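Local coordinates for adenylate kinase (Cryptosporidium parvum Iowa II, PDB 3BE4), which probably transfers a phosphoryl group between ATP and AMP, as adenylate kinases do, and binds a bisubstrate analogue spanning both nucleotide sites, at residues Thr20-Ile25 and Gly85-Gly90; Asp38-Ala43 and Ser56-Gly61. All blocks are in the same frame, centred on the assembly; numbering follows the deposited sequence.

Contact 1 of 2, residues Thr20-Ile25 and Gly85-Gly90; sequences TQCEFI and GFVLDG. With AP5 (bis(adenosine)-5'-pentaphosphate), chain C.
Cys22 and Ile25, one turn apart on helix 18-29, both reach Val87 on strand 86-89. Cys22 SG lies 3.8 Å from Val87 CG2 and nearly as close to CG1, so the sulfur sits over both methyls. Ile25 brings its CG2 methyl to 3.9 Å from Val87 CG1. Val87 CG1 therefore touches both helix residues. With chi1 at 51°, CG1 lies between the backbone N and the carbonyl carbon and meets both, while CG2 is nearest Cys22 SG.

Farther along the strand, Cys22 SG is 4.0 Å from Asp89 OD2, a contact without a hydrogen bond. OD2 takes its hydrogen bond from outside the two segments, with His33 NE2. The Asp89 side chain also lies about 4 Å from the bound magnesium ion.

The helix runs almost antiparallel to the strand (176°), as expected after the P-loop of this fold. At its N-terminal part, Thr20 gives two bonds to one oxygen of the bisubstrate ligand: Thr20 N to AP5 O2E and Thr20 OG1 to the same O2E, each 2.8 Å. Just after the strand, Gly90 O accepts from AP5 N6A at 3.0 Å.

The part made by Cys22, Ile25 and Val87 is thus apolar and buried. Polar groups come in toward the ligand: Asp89 near the magnesium ion, Thr20 at a phosphate, and Gly90, just past the strand, at the adenine amino group.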
ATOM      1  N   THR A  20      -3.934   2.399   5.808  1.00 13.63           N
ATOM      2  CA  THR A  20      -4.333   3.041   7.098  1.00 13.66           C
ATOM      3  C   THR A  20      -3.071   3.565   7.784  1.00 13.86           C
ATOM      4  O   THR A  20      -3.122   4.748   8.314  1.00 17.57           O
ATOM      5  CB  THR A  20      -5.063   1.940   7.953  1.00 13.97           C
ATOM      6  OG1 THR A  20      -6.298   1.670   7.283  1.00 13.81           O
ATOM      7  CG2 THR A  20      -5.403   2.516   9.355  1.00 15.00           C
ATOM      8  N   GLN A  21      -2.043   2.762   7.880  1.00 14.44           N
ATOM      9  CA  GLN A  21      -0.788   3.211   8.595  1.00 13.91           C
ATOM     10  C   GLN A  21      -0.131   4.327   7.801  1.00 16.83           C
ATOM     11  O   GLN A  21       0.550   5.164   8.387  1.00 18.03           O
ATOM     12  CB  GLN A  21       0.104   2.015   8.784  1.00 16.65           C
ATOM     13  CG  GLN A  21      -0.554   1.026   9.769  1.00 15.90           C
ATOM     14  CD  GLN A  21      -0.919   1.662  11.159  1.00 18.86           C
ATOM     15  OE1 GLN A  21      -0.089   2.481  11.642  1.00 19.31           O
ATOM     16  NE2 GLN A  21      -1.949   1.179  11.835  1.00 17.17           N
ATOM     17  N   CYS A  22      -0.273   4.361   6.481  1.00 15.25           N
ATOM     18  CA  CYS A  22       0.390   5.431   5.687  1.00 15.62           C
ATOM     19  C   CYS A  22      -0.167   6.822   6.024  1.00 18.60           C
ATOM     20  O   CYS A  22       0.474   7.805   5.780  1.00 19.17           O
ATOM     21  CB  CYS A  22       0.387   5.173   4.202  1.00 17.50           C
ATOM     22  SG  CYS A  22       1.456   3.821   3.790  1.00 19.13           S
ATOM     23  N   GLU A  23      -1.395   6.869   6.514  1.00 18.33           N
ATOM     24  CA  GLU A  23      -1.920   8.156   6.938  1.00 21.93           C
ATOM     25  C   GLU A  23      -1.066   8.739   8.032  1.00 22.61           C
ATOM     26  O   GLU A  23      -0.774   9.960   7.993  1.00 23.32           O
ATOM     27  CB  GLU A  23      -3.396   8.034   7.409  1.00 24.59           C
ATOM     28  CG  GLU A  23      -3.875   9.383   8.025  1.00 32.31           C
ATOM     29  CD  GLU A  23      -4.762  10.092   6.988  1.00 48.18           C
ATOM     30  OE1 GLU A  23      -4.462   9.994   5.739  1.00 45.83           O
ATOM     31  OE2 GLU A  23      -5.802  10.667   7.428  1.00 52.21           O
ATOM     32  N   PHE A  24      -0.708   7.987   9.073  1.00 21.72           N
ATOM     33  CA  PHE A  24       0.135   8.625  10.145  1.00 23.51           C
ATOM     34  C   PHE A  24       1.511   8.773   9.577  1.00 21.01           C
ATOM     35  O   PHE A  24       2.187   9.707   9.921  1.00 22.57           O
ATOM     36  CB  PHE A  24       0.185   7.974  11.575  1.00 27.93           C
ATOM     37  CG  PHE A  24       1.377   7.065  11.842  1.00 25.58           C
ATOM     38  CD1 PHE A  24       1.284   5.725  11.442  1.00 26.08           C
ATOM     39  CD2 PHE A  24       2.487   7.461  12.523  1.00 28.16           C
ATOM     40  CE1 PHE A  24       2.326   4.769  11.639  1.00 31.47           C
ATOM     41  CE2 PHE A  24       3.543   6.560  12.761  1.00 23.39           C
ATOM     42  CZ  PHE A  24       3.476   5.161  12.292  1.00 28.68           C
ATOM     43  N   ILE A  25       2.021   7.788   8.818  1.00 18.83           N
ATOM     44  CA  ILE A  25       3.424   7.921   8.367  1.00 16.59           C
ATOM     45  C   ILE A  25       3.629   9.169   7.501  1.00 19.65           C
ATOM     46  O   ILE A  25       4.637   9.889   7.637  1.00 20.10           O
ATOM     47  CB  ILE A  25       3.804   6.638   7.567  1.00 14.70           C
ATOM     48  CG1 ILE A  25       3.882   5.405   8.496  1.00 18.39           C
ATOM     49  CG2 ILE A  25       5.154   6.838   6.836  1.00 18.63           C
ATOM     50  CD1 ILE A  25       4.056   4.054   7.678  1.00 19.28           C
ATOM     51  N   GLY A  85      11.797  11.506   1.045  1.00 17.76           N
ATOM     52  CA  GLY A  85      11.451  10.253   1.697  1.00 17.29           C
ATOM     53  C   GLY A  85      10.132   9.736   1.066  1.00 17.32           C
ATOM     54  O   GLY A  85       9.381  10.443   0.426  1.00 16.38           O
ATOM     55  N   PHE A  86       9.927   8.443   1.314  1.00 16.97           N
ATOM     56  CA  PHE A  86       8.693   7.891   0.698  1.00 15.11           C
ATOM     57  C   PHE A  86       8.359   6.629   1.483  1.00 14.76           C
ATOM     58  O   PHE A  86       9.159   6.032   2.183  1.00 15.59           O
ATOM     59  CB  PHE A  86       9.018   7.451  -0.768  1.00 15.41           C
ATOM     60  CG  PHE A  86      10.174   6.483  -0.951  1.00 16.12           C
ATOM     61  CD1 PHE A  86       9.969   5.121  -0.805  1.00 16.79           C
ATOM     62  CD2 PHE A  86      11.444   6.953  -1.443  1.00 19.87           C
ATOM     63  CE1 PHE A  86      11.013   4.198  -1.003  1.00 17.30           C
ATOM     64  CE2 PHE A  86      12.474   6.051  -1.685  1.00 18.69           C
ATOM     65  CZ  PHE A  86      12.275   4.648  -1.461  1.00 19.60           C
ATOM     66  N   VAL A  87       7.039   6.322   1.364  1.00 13.93           N
ATOM     67  CA  VAL A  87       6.569   5.017   1.820  1.00 15.01           C
ATOM     68  C   VAL A  87       5.778   4.353   0.671  1.00 14.47           C
ATOM     69  O   VAL A  87       4.828   4.919   0.153  1.00 17.00           O
ATOM     70  CB  VAL A  87       5.717   5.097   3.126  1.00 17.05           C
ATOM     71  CG1 VAL A  87       4.549   6.129   3.066  1.00 15.52           C
ATOM     72  CG2 VAL A  87       5.236   3.695   3.483  1.00 17.43           C
ATOM     73  N   LEU A  88       6.343   3.242   0.224  1.00 16.01           N
ATOM     74  CA  LEU A  88       5.738   2.413  -0.912  1.00 14.66           C
ATOM     75  C   LEU A  88       4.826   1.375  -0.296  1.00 15.04           C
ATOM     76  O   LEU A  88       5.140   0.766   0.688  1.00 18.20           O
ATOM     77  CB  LEU A  88       6.870   1.725  -1.699  1.00 16.96           C
ATOM     78  CG  LEU A  88       7.900   2.655  -2.238  1.00 21.72           C
ATOM     79  CD1 LEU A  88       8.989   1.864  -3.043  1.00 20.90           C
ATOM     80  CD2 LEU A  88       7.430   3.791  -2.963  1.00 27.01           C
ATOM     81  N   ASP A  89       3.583   1.263  -0.890  1.00 14.70           N
ATOM     82  CA  ASP A  89       2.523   0.530  -0.219  1.00 14.87           C
ATOM     83  C   ASP A  89       1.901  -0.285  -1.420  1.00 15.05           C
ATOM     84  O   ASP A  89       1.264   0.200  -2.353  1.00 16.34           O
ATOM     85  CB  ASP A  89       1.547   1.663   0.258  1.00 16.45           C
ATOM     86  CG  ASP A  89       0.130   1.169   0.541  1.00 22.79           C
ATOM     87  OD1 ASP A  89      -0.177  -0.086   0.394  1.00 16.55           O
ATOM     88  OD2 ASP A  89      -0.692   2.092   0.910  1.00 21.07           O
ATOM     89  N   GLY A  90       2.167  -1.584  -1.254  1.00 18.15           N
ATOM     90  CA  GLY A  90       1.655  -2.447  -2.374  1.00 19.29           C
ATOM     91  C   GLY A  90       2.622  -2.511  -3.529  1.00 18.95           C
ATOM     92  O   GLY A  90       2.201  -2.821  -4.632  1.00 16.99           O
TER
HETATM   93  PA  AP5 C 219      -4.386  -1.920  -3.652  1.00 15.11           P
HETATM   94  O1A AP5 C 219      -5.299  -0.683  -3.684  1.00 18.13           O
HETATM   95  O2A AP5 C 219      -3.057  -1.816  -3.065  1.00 15.16           O
HETATM   96  O3A AP5 C 219      -5.183  -3.130  -2.972  1.00 16.83           O
HETATM   97  PB  AP5 C 219      -4.668  -4.398  -2.165  1.00 16.08           P
HETATM   98  O1B AP5 C 219      -3.326  -4.773  -2.572  1.00 16.45           O
HETATM   99  O2B AP5 C 219      -5.813  -5.418  -2.194  1.00 19.85           O
HETATM  100  O3B AP5 C 219      -4.580  -3.717  -0.631  1.00 13.84           O
HETATM  101  PG  AP5 C 219      -5.619  -2.813   0.115  1.00 14.71           P
HETATM  102  O1G AP5 C 219      -6.948  -3.478   0.032  1.00 18.39           O
HETATM  103  O2G AP5 C 219      -5.441  -1.444  -0.403  1.00 14.71           O
HETATM  104  O3G AP5 C 219      -5.002  -3.016   1.556  1.00 14.83           O
HETATM  105  PD  AP5 C 219      -4.281  -2.036   2.643  1.00 13.66           P
HETATM  106  O1D AP5 C 219      -4.110  -0.716   2.024  1.00 13.80           O
HETATM  107  O2D AP5 C 219      -3.143  -2.809   3.166  1.00 14.57           O
HETATM  108  O3D AP5 C 219      -5.361  -2.016   3.824  1.00 13.36           O
HETATM  109  PE  AP5 C 219      -6.275  -0.799   4.298  1.00 13.64           P
HETATM  110  O1E AP5 C 219      -7.058  -0.347   3.183  1.00 13.89           O
HETATM  111  O2E AP5 C 219      -5.471   0.229   5.069  1.00 15.96           O
HETATM  112  O5F AP5 C 219      -4.142  -2.521  -5.113  1.00 14.64           O
HETATM  113  C5F AP5 C 219      -5.340  -2.544  -5.905  1.00 16.38           C
HETATM  114  C4F AP5 C 219      -4.988  -3.575  -7.056  1.00 15.09           C
HETATM  115  O4F AP5 C 219      -4.234  -2.866  -8.011  1.00 15.00           O
HETATM  116  C3F AP5 C 219      -4.198  -4.784  -6.728  1.00 17.91           C
HETATM  117  O3F AP5 C 219      -5.006  -5.823  -6.221  1.00 18.02           O
HETATM  118  C2F AP5 C 219      -3.694  -5.083  -8.155  1.00 17.65           C
HETATM  119  O2F AP5 C 219      -4.803  -5.530  -9.028  1.00 21.54           O
HETATM  120  C1F AP5 C 219      -3.263  -3.717  -8.657  1.00 15.62           C
HETATM  121  N9A AP5 C 219      -1.922  -3.419  -8.229  1.00 15.05           N
HETATM  122  C8A AP5 C 219      -1.615  -2.428  -7.257  1.00 10.84           C
HETATM  123  N7A AP5 C 219      -0.306  -2.361  -7.077  1.00 14.41           N
HETATM  124  C5A AP5 C 219       0.280  -3.277  -7.973  1.00 16.28           C
HETATM  125  C6A AP5 C 219       1.602  -3.570  -8.249  1.00 16.56           C
HETATM  126  N6A AP5 C 219       2.699  -3.165  -7.600  1.00 15.28           N
HETATM  127  N1A AP5 C 219       1.773  -4.567  -9.242  1.00 16.27           N
HETATM  128  C2A AP5 C 219       0.719  -5.028  -9.881  1.00 16.18           C
HETATM  129  N3A AP5 C 219      -0.585  -4.764  -9.653  1.00 16.14           N
HETATM  130  C4A AP5 C 219      -0.795  -3.763  -8.680  1.00 15.62           C
HETATM  131  O5J AP5 C 219      -7.131  -1.518   5.400  1.00 13.78           O
HETATM  132  C5J AP5 C 219      -8.203  -2.506   4.999  1.00 13.71           C
HETATM  133  C4J AP5 C 219      -9.301  -2.348   6.072  1.00 14.30           C
HETATM  134  O4J AP5 C 219      -8.894  -2.692   7.411  1.00 11.67           O
HETATM  135  C3J AP5 C 219      -9.928  -0.952   6.055  1.00 14.21           C
HETATM  136  O3J AP5 C 219     -11.317  -1.063   6.280  1.00 14.53           O
HETATM  137  C2J AP5 C 219      -9.279  -0.434   7.301  1.00 12.96           C
HETATM  138  O2J AP5 C 219     -10.085   0.560   7.919  1.00 15.46           O
HETATM  139  C1J AP5 C 219      -9.202  -1.494   8.309  1.00 13.73           C
HETATM  140  N9B AP5 C 219      -8.125  -1.530   9.249  1.00 12.49           N
HETATM  141  C8B AP5 C 219      -6.831  -1.048   9.061  1.00 13.75           C
HETATM  142  N7B AP5 C 219      -6.114  -1.340  10.162  1.00 16.98           N
HETATM  143  C5B AP5 C 219      -6.930  -1.994  11.054  1.00 16.20           C
HETATM  144  C6B AP5 C 219      -6.694  -2.685  12.284  1.00 15.01           C
HETATM  145  N6B AP5 C 219      -5.482  -2.655  12.837  1.00 18.38           N
HETATM  146  N1B AP5 C 219      -7.751  -3.295  12.888  1.00 15.05           N
HETATM  147  C2B AP5 C 219      -8.990  -3.369  12.234  1.00 14.54           C
HETATM  148  N3B AP5 C 219      -9.253  -2.808  11.014  1.00 13.59           N
HETATM  149  C4B AP5 C 219      -8.194  -2.196  10.366  1.00 13.91           C

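Contact 2 of 2, residues Asp38-Ala43 and Ser56-Gly61; sequences DMLREA and SIIESG. With AP5 (bis(adenosine)-5'-pentaphosphate), chain C.
Ile58 meets Leu40 and Arg41 where helix 52-60 faces helix 36-45 across what is, by the family, the AMP site. These are the nucleotide monophosphate-binding helices of the adenylate kinase fold. The site is occupied here by one adenosine half of AP5.

From CB, Ile58 divides into two branches. CB itself is 4.1 Å from the ribose hydroxyl oxygen AP5 O2F. CG1 continues over the ribose and lies 3.8 Å from AP5 O2F, with AP5 O4F at a similar distance. At the tip, CD1 reaches across to Leu40 and lies 3.7 Å from Leu40 CB. The other branch, CG2, is anti to the backbone N and goes to Arg41. It lies 3.5 Å from Arg41 NH2, in an oblique approach to the guanidinium, and is also near AP5 C4F. Ile58 thus joins helix 36-45 through both branches, while CG1 and CA sit at the ribose oxygens, with Ile58 CA 3.5 Å from AP5 O2F.

Leu40 meets the ligand farther along its own side chain. Its CD1 methyl is 3.6 Å from AP5 N9A and also close to AP5 C1F, so it covers the glycosidic bond. Leu72 of helix 66-78 and Val64 pack on the same side chain.

Helix 52-60 ends in a Schellman motif at Gly61, which has positive phi. Ile57 O accepts from both the backbone and the hydroxyl of Ser60.

The Arg41 chain bends at chi3 (-106°), which turns the guanidinium toward the phosphate. The phosphorus AP5 PA lies at the edge of that group, in its plane. Arg41 NH2 has a long, weak ion pair with Asp167. The bond from Arg41 NH1 to AP5 O1A is 2.7 Å long and bent, with an N-H...O angle of 137°.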
ATOM      1  N   ASP A  38      -3.763   2.858  -5.384  1.00 20.37           N
ATOM      2  CA  ASP A  38      -4.457   4.135  -5.537  1.00 21.67           C
ATOM      3  C   ASP A  38      -4.062   4.873  -6.797  1.00 22.07           C
ATOM      4  O   ASP A  38      -4.931   5.547  -7.378  1.00 23.75           O
ATOM      5  CB  ASP A  38      -4.089   5.081  -4.359  1.00 21.33           C
ATOM      6  CG  ASP A  38      -4.576   4.604  -2.958  1.00 27.08           C
ATOM      7  OD1 ASP A  38      -5.491   3.624  -2.774  1.00 26.42           O
ATOM      8  OD2 ASP A  38      -4.044   5.255  -1.923  1.00 26.66           O
ATOM      9  N   MET A  39      -2.803   4.829  -7.215  1.00 20.19           N
ATOM     10  CA  MET A  39      -2.251   5.406  -8.443  1.00 23.82           C
ATOM     11  C   MET A  39      -2.923   4.828  -9.698  1.00 24.98           C
ATOM     12  O   MET A  39      -3.308   5.538 -10.625  1.00 25.46           O
ATOM     13  CB  MET A  39      -0.728   5.283  -8.541  1.00 25.45           C
ATOM     14  CG  MET A  39       0.042   6.055  -7.469  1.00 25.79           C
ATOM     15  SD  MET A  39       1.724   5.357  -7.022  1.00 31.19           S
ATOM     16  CE  MET A  39       2.556   5.388  -8.625  1.00 20.80           C
ATOM     17  N   LEU A  40      -3.113   3.511  -9.681  1.00 22.28           N
ATOM     18  CA  LEU A  40      -3.909   2.899 -10.757  1.00 23.47           C
ATOM     19  C   LEU A  40      -5.344   3.329 -10.760  1.00 25.36           C
ATOM     20  O   LEU A  40      -5.807   3.629 -11.872  1.00 28.25           O
ATOM     21  CB  LEU A  40      -3.821   1.354 -10.648  1.00 21.00           C
ATOM     22  CG  LEU A  40      -2.451   0.779 -11.030  1.00 21.02           C
ATOM     23  CD1 LEU A  40      -2.423  -0.697 -10.551  1.00 21.23           C
ATOM     24  CD2 LEU A  40      -2.178   0.833 -12.545  1.00 25.08           C
ATOM     25  N   ARG A  41      -6.063   3.374  -9.628  1.00 26.06           N
ATOM     26  CA  ARG A  41      -7.432   3.841  -9.546  1.00 30.00           C
ATOM     27  C   ARG A  41      -7.471   5.307 -10.002  1.00 33.14           C
ATOM     28  O   ARG A  41      -8.371   5.685 -10.771  1.00 37.92           O
ATOM     29  CB  ARG A  41      -8.010   3.723  -8.162  1.00 30.62           C
ATOM     30  CG  ARG A  41      -8.395   2.284  -7.970  1.00 32.34           C
ATOM     31  CD  ARG A  41      -9.486   1.958  -7.013  1.00 39.05           C
ATOM     32  NE  ARG A  41      -8.679   1.458  -6.044  1.00 42.85           N
ATOM     33  CZ  ARG A  41      -8.174   0.222  -5.910  1.00 37.49           C
ATOM     34  NH1 ARG A  41      -7.316   0.373  -5.072  1.00 22.69           N
ATOM     35  NH2 ARG A  41      -8.495  -1.064  -6.451  1.00 33.42           N
ATOM     36  N   GLU A  42      -6.512   6.147  -9.605  1.00 35.00           N
ATOM     37  CA  GLU A  42      -6.422   7.530 -10.224  1.00 38.09           C
ATOM     38  C   GLU A  42      -6.117   7.555 -11.757  1.00 39.12           C
ATOM     39  O   GLU A  42      -6.613   8.449 -12.511  1.00 42.18           O
ATOM     40  CB  GLU A  42      -5.351   8.352  -9.519  1.00 36.59           C
ATOM     41  CG  GLU A  42      -5.295   9.808  -9.898  1.00 41.59           C
ATOM     42  CD  GLU A  42      -3.892  10.393  -9.702  0.50 41.56           C
ATOM     43  OE1 GLU A  42      -3.067   9.824  -8.949  0.50 42.23           O
ATOM     44  OE2 GLU A  42      -3.599  11.435 -10.320  0.50 46.93           O
ATOM     45  N   ALA A  43      -5.288   6.645 -12.242  1.00 40.48           N
ATOM     46  CA  ALA A  43      -5.078   6.559 -13.720  1.00 43.37           C
ATOM     47  C   ALA A  43      -6.346   6.100 -14.453  1.00 45.50           C
ATOM     48  O   ALA A  43      -6.648   6.593 -15.572  1.00 47.31           O
ATOM     49  CB  ALA A  43      -3.911   5.684 -14.103  1.00 41.93           C
ATOM     50  N   SER A  56     -10.370  -3.957 -15.571  1.00 19.80           N
ATOM     51  CA  SER A  56     -10.808  -5.324 -15.355  1.00 20.81           C
ATOM     52  C   SER A  56      -9.792  -6.165 -14.550  1.00 19.51           C
ATOM     53  O   SER A  56     -10.210  -6.977 -13.718  1.00 20.43           O
ATOM     54  CB  SER A  56     -11.138  -5.958 -16.760  1.00 19.28           C
ATOM     55  OG  SER A  56     -11.681  -7.231 -16.501  1.00 22.09           O
ATOM     56  N   ILE A  57      -8.529  -6.048 -14.905  1.00 18.64           N
ATOM     57  CA  ILE A  57      -7.477  -6.785 -14.188  1.00 16.92           C
ATOM     58  C   ILE A  57      -7.525  -6.503 -12.670  1.00 18.56           C
ATOM     59  O   ILE A  57      -7.605  -7.431 -11.875  1.00 18.79           O
ATOM     60  CB  ILE A  57      -6.104  -6.447 -14.772  1.00 18.50           C
ATOM     61  CG1 ILE A  57      -5.961  -6.953 -16.253  1.00 20.02           C
ATOM     62  CG2 ILE A  57      -5.072  -6.933 -13.788  1.00 18.91           C
ATOM     63  CD1 ILE A  57      -4.824  -6.300 -16.930  1.00 22.99           C
ATOM     64  N   ILE A  58      -7.650  -5.198 -12.264  1.00 18.54           N
ATOM     65  CA  ILE A  58      -7.759  -4.867 -10.837  1.00 20.36           C
ATOM     66  C   ILE A  58      -9.006  -5.445 -10.225  1.00 20.79           C
ATOM     67  O   ILE A  58      -8.946  -6.059  -9.178  1.00 22.43           O
ATOM     68  CB  ILE A  58      -7.781  -3.272 -10.733  1.00 21.02           C
ATOM     69  CG1 ILE A  58      -6.400  -2.839 -11.135  1.00 22.08           C
ATOM     70  CG2 ILE A  58      -8.304  -2.834  -9.430  1.00 23.75           C
ATOM     71  CD1 ILE A  58      -6.352  -1.283 -11.338  1.00 26.86           C
ATOM     72  N   GLU A  59     -10.182  -5.309 -10.900  1.00 19.91           N
ATOM     73  CA  GLU A  59     -11.386  -5.824 -10.296  1.00 23.04           C
ATOM     74  C   GLU A  59     -11.416  -7.376 -10.285  1.00 21.44           C
ATOM     75  O   GLU A  59     -12.209  -8.013  -9.552  1.00 24.27           O
ATOM     76  CB  GLU A  59     -12.579  -5.137 -11.048  1.00 25.46           C
ATOM     77  CG  GLU A  59     -12.472  -3.532 -10.807  1.00 28.68           C
ATOM     78  CD  GLU A  59     -13.592  -2.717 -11.450  1.00 31.32           C
ATOM     79  OE1 GLU A  59     -14.492  -3.339 -12.129  1.00 25.80           O
ATOM     80  OE2 GLU A  59     -13.596  -1.473 -11.251  1.00 34.23           O
ATOM     81  N   SER A  60     -10.507  -8.070 -11.039  1.00 19.71           N
ATOM     82  CA  SER A  60     -10.448  -9.578 -11.030  1.00 20.05           C
ATOM     83  C   SER A  60      -9.536 -10.001  -9.801  1.00 19.83           C
ATOM     84  O   SER A  60      -9.504 -11.122  -9.406  1.00 20.15           O
ATOM     85  CB  SER A  60      -9.816 -10.049 -12.322  1.00 20.84           C
ATOM     86  OG  SER A  60      -8.408  -9.809 -12.346  1.00 23.96           O
ATOM     87  N   GLY A  61      -8.753  -9.028  -9.314  1.00 20.17           N
ATOM     88  CA  GLY A  61      -7.757  -9.262  -8.226  1.00 17.79           C
ATOM     89  C   GLY A  61      -6.401  -9.591  -8.707  1.00 18.05           C
ATOM     90  O   GLY A  61      -5.494  -9.763  -7.862  1.00 19.11           O
TER
HETATM   91  PA  AP5 C 219      -4.386  -1.920  -3.652  1.00 15.11           P
HETATM   92  O1A AP5 C 219      -5.299  -0.683  -3.684  1.00 18.13           O
HETATM   93  O2A AP5 C 219      -3.057  -1.816  -3.065  1.00 15.16           O
HETATM   94  O3A AP5 C 219      -5.183  -3.130  -2.972  1.00 16.83           O
HETATM   95  PB  AP5 C 219      -4.668  -4.398  -2.165  1.00 16.08           P
HETATM   96  O1B AP5 C 219      -3.326  -4.773  -2.572  1.00 16.45           O
HETATM   97  O2B AP5 C 219      -5.813  -5.418  -2.194  1.00 19.85           O
HETATM   98  O3B AP5 C 219      -4.580  -3.717  -0.631  1.00 13.84           O
HETATM   99  PG  AP5 C 219      -5.619  -2.813   0.115  1.00 14.71           P
HETATM  100  O1G AP5 C 219      -6.948  -3.478   0.032  1.00 18.39           O
HETATM  101  O2G AP5 C 219      -5.441  -1.444  -0.403  1.00 14.71           O
HETATM  102  O3G AP5 C 219      -5.002  -3.016   1.556  1.00 14.83           O
HETATM  103  PD  AP5 C 219      -4.281  -2.036   2.643  1.00 13.66           P
HETATM  104  O1D AP5 C 219      -4.110  -0.716   2.024  1.00 13.80           O
HETATM  105  O2D AP5 C 219      -3.143  -2.809   3.166  1.00 14.57           O
HETATM  106  O3D AP5 C 219      -5.361  -2.016   3.824  1.00 13.36           O
HETATM  107  PE  AP5 C 219      -6.275  -0.799   4.298  1.00 13.64           P
HETATM  108  O1E AP5 C 219      -7.058  -0.347   3.183  1.00 13.89           O
HETATM  109  O2E AP5 C 219      -5.471   0.229   5.069  1.00 15.96           O
HETATM  110  O5F AP5 C 219      -4.142  -2.521  -5.113  1.00 14.64           O
HETATM  111  C5F AP5 C 219      -5.340  -2.544  -5.905  1.00 16.38           C
HETATM  112  C4F AP5 C 219      -4.988  -3.575  -7.056  1.00 15.09           C
HETATM  113  O4F AP5 C 219      -4.234  -2.866  -8.011  1.00 15.00           O
HETATM  114  C3F AP5 C 219      -4.198  -4.784  -6.728  1.00 17.91           C
HETATM  115  O3F AP5 C 219      -5.006  -5.823  -6.221  1.00 18.02           O
HETATM  116  C2F AP5 C 219      -3.694  -5.083  -8.155  1.00 17.65           C
HETATM  117  O2F AP5 C 219      -4.803  -5.530  -9.028  1.00 21.54           O
HETATM  118  C1F AP5 C 219      -3.263  -3.717  -8.657  1.00 15.62           C
HETATM  119  N9A AP5 C 219      -1.922  -3.419  -8.229  1.00 15.05           N
HETATM  120  C8A AP5 C 219      -1.615  -2.428  -7.257  1.00 10.84           C
HETATM  121  N7A AP5 C 219      -0.306  -2.361  -7.077  1.00 14.41           N
HETATM  122  C5A AP5 C 219       0.280  -3.277  -7.973  1.00 16.28           C
HETATM  123  C6A AP5 C 219       1.602  -3.570  -8.249  1.00 16.56           C
HETATM  124  N6A AP5 C 219       2.699  -3.165  -7.600  1.00 15.28           N
HETATM  125  N1A AP5 C 219       1.773  -4.567  -9.242  1.00 16.27           N
HETATM  126  C2A AP5 C 219       0.719  -5.028  -9.881  1.00 16.18           C
HETATM  127  N3A AP5 C 219      -0.585  -4.764  -9.653  1.00 16.14           N
HETATM  128  C4A AP5 C 219      -0.795  -3.763  -8.680  1.00 15.62           C
HETATM  129  O5J AP5 C 219      -7.131  -1.518   5.400  1.00 13.78           O
HETATM  130  C5J AP5 C 219      -8.203  -2.506   4.999  1.00 13.71           C
HETATM  131  C4J AP5 C 219      -9.301  -2.348   6.072  1.00 14.30           C
HETATM  132  O4J AP5 C 219      -8.894  -2.692   7.411  1.00 11.67           O
HETATM  133  C3J AP5 C 219      -9.928  -0.952   6.055  1.00 14.21           C
HETATM  134  O3J AP5 C 219     -11.317  -1.063   6.280  1.00 14.53           O
HETATM  135  C2J AP5 C 219      -9.279  -0.434   7.301  1.00 12.96           C
HETATM  136  O2J AP5 C 219     -10.085   0.560   7.919  1.00 15.46           O
HETATM  137  C1J AP5 C 219      -9.202  -1.494   8.309  1.00 13.73           C
HETATM  138  N9B AP5 C 219      -8.125  -1.530   9.249  1.00 12.49           N
HETATM  139  C8B AP5 C 219      -6.831  -1.048   9.061  1.00 13.75           C
HETATM  140  N7B AP5 C 219      -6.114  -1.340  10.162  1.00 16.98           N
HETATM  141  C5B AP5 C 219      -6.930  -1.994  11.054  1.00 16.20           C
HETATM  142  C6B AP5 C 219      -6.694  -2.685  12.284  1.00 15.01           C
HETATM  143  N6B AP5 C 219      -5.482  -2.655  12.837  1.00 18.38           N
HETATM  144  N1B AP5 C 219      -7.751  -3.295  12.888  1.00 15.05           N
HETATM  145  C2B AP5 C 219      -8.990  -3.369  12.234  1.00 14.54           C
HETATM  146  N3B AP5 C 219      -9.253  -2.808  11.014  1.00 13.59           N
HETATM  147  C4B AP5 C 219      -8.194  -2.196  10.366  1.00 13.91           C

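Both contacts touch AP5, and their centres are about 19 Å apart. Contact 1 binds it at both ends, through Thr20 and Gly90. Contact 2 lies only along the adenosine with N6A and its phosphate. Contact 1 is about 7 Å from the centre of the chain and joins a helix to the parallel sheet. Contact 2, about 13 Å from that centre, joins two helices, and its Arg41 is partly exposed. In contact 1 the apolar contacts stand apart from the ligand bonds. In contact 2 the same side chains touch each other and the ligand. Ser35 and His33 of strand 32-35 reach Asp89 of contact 1 and Asp38 in segment 38-43.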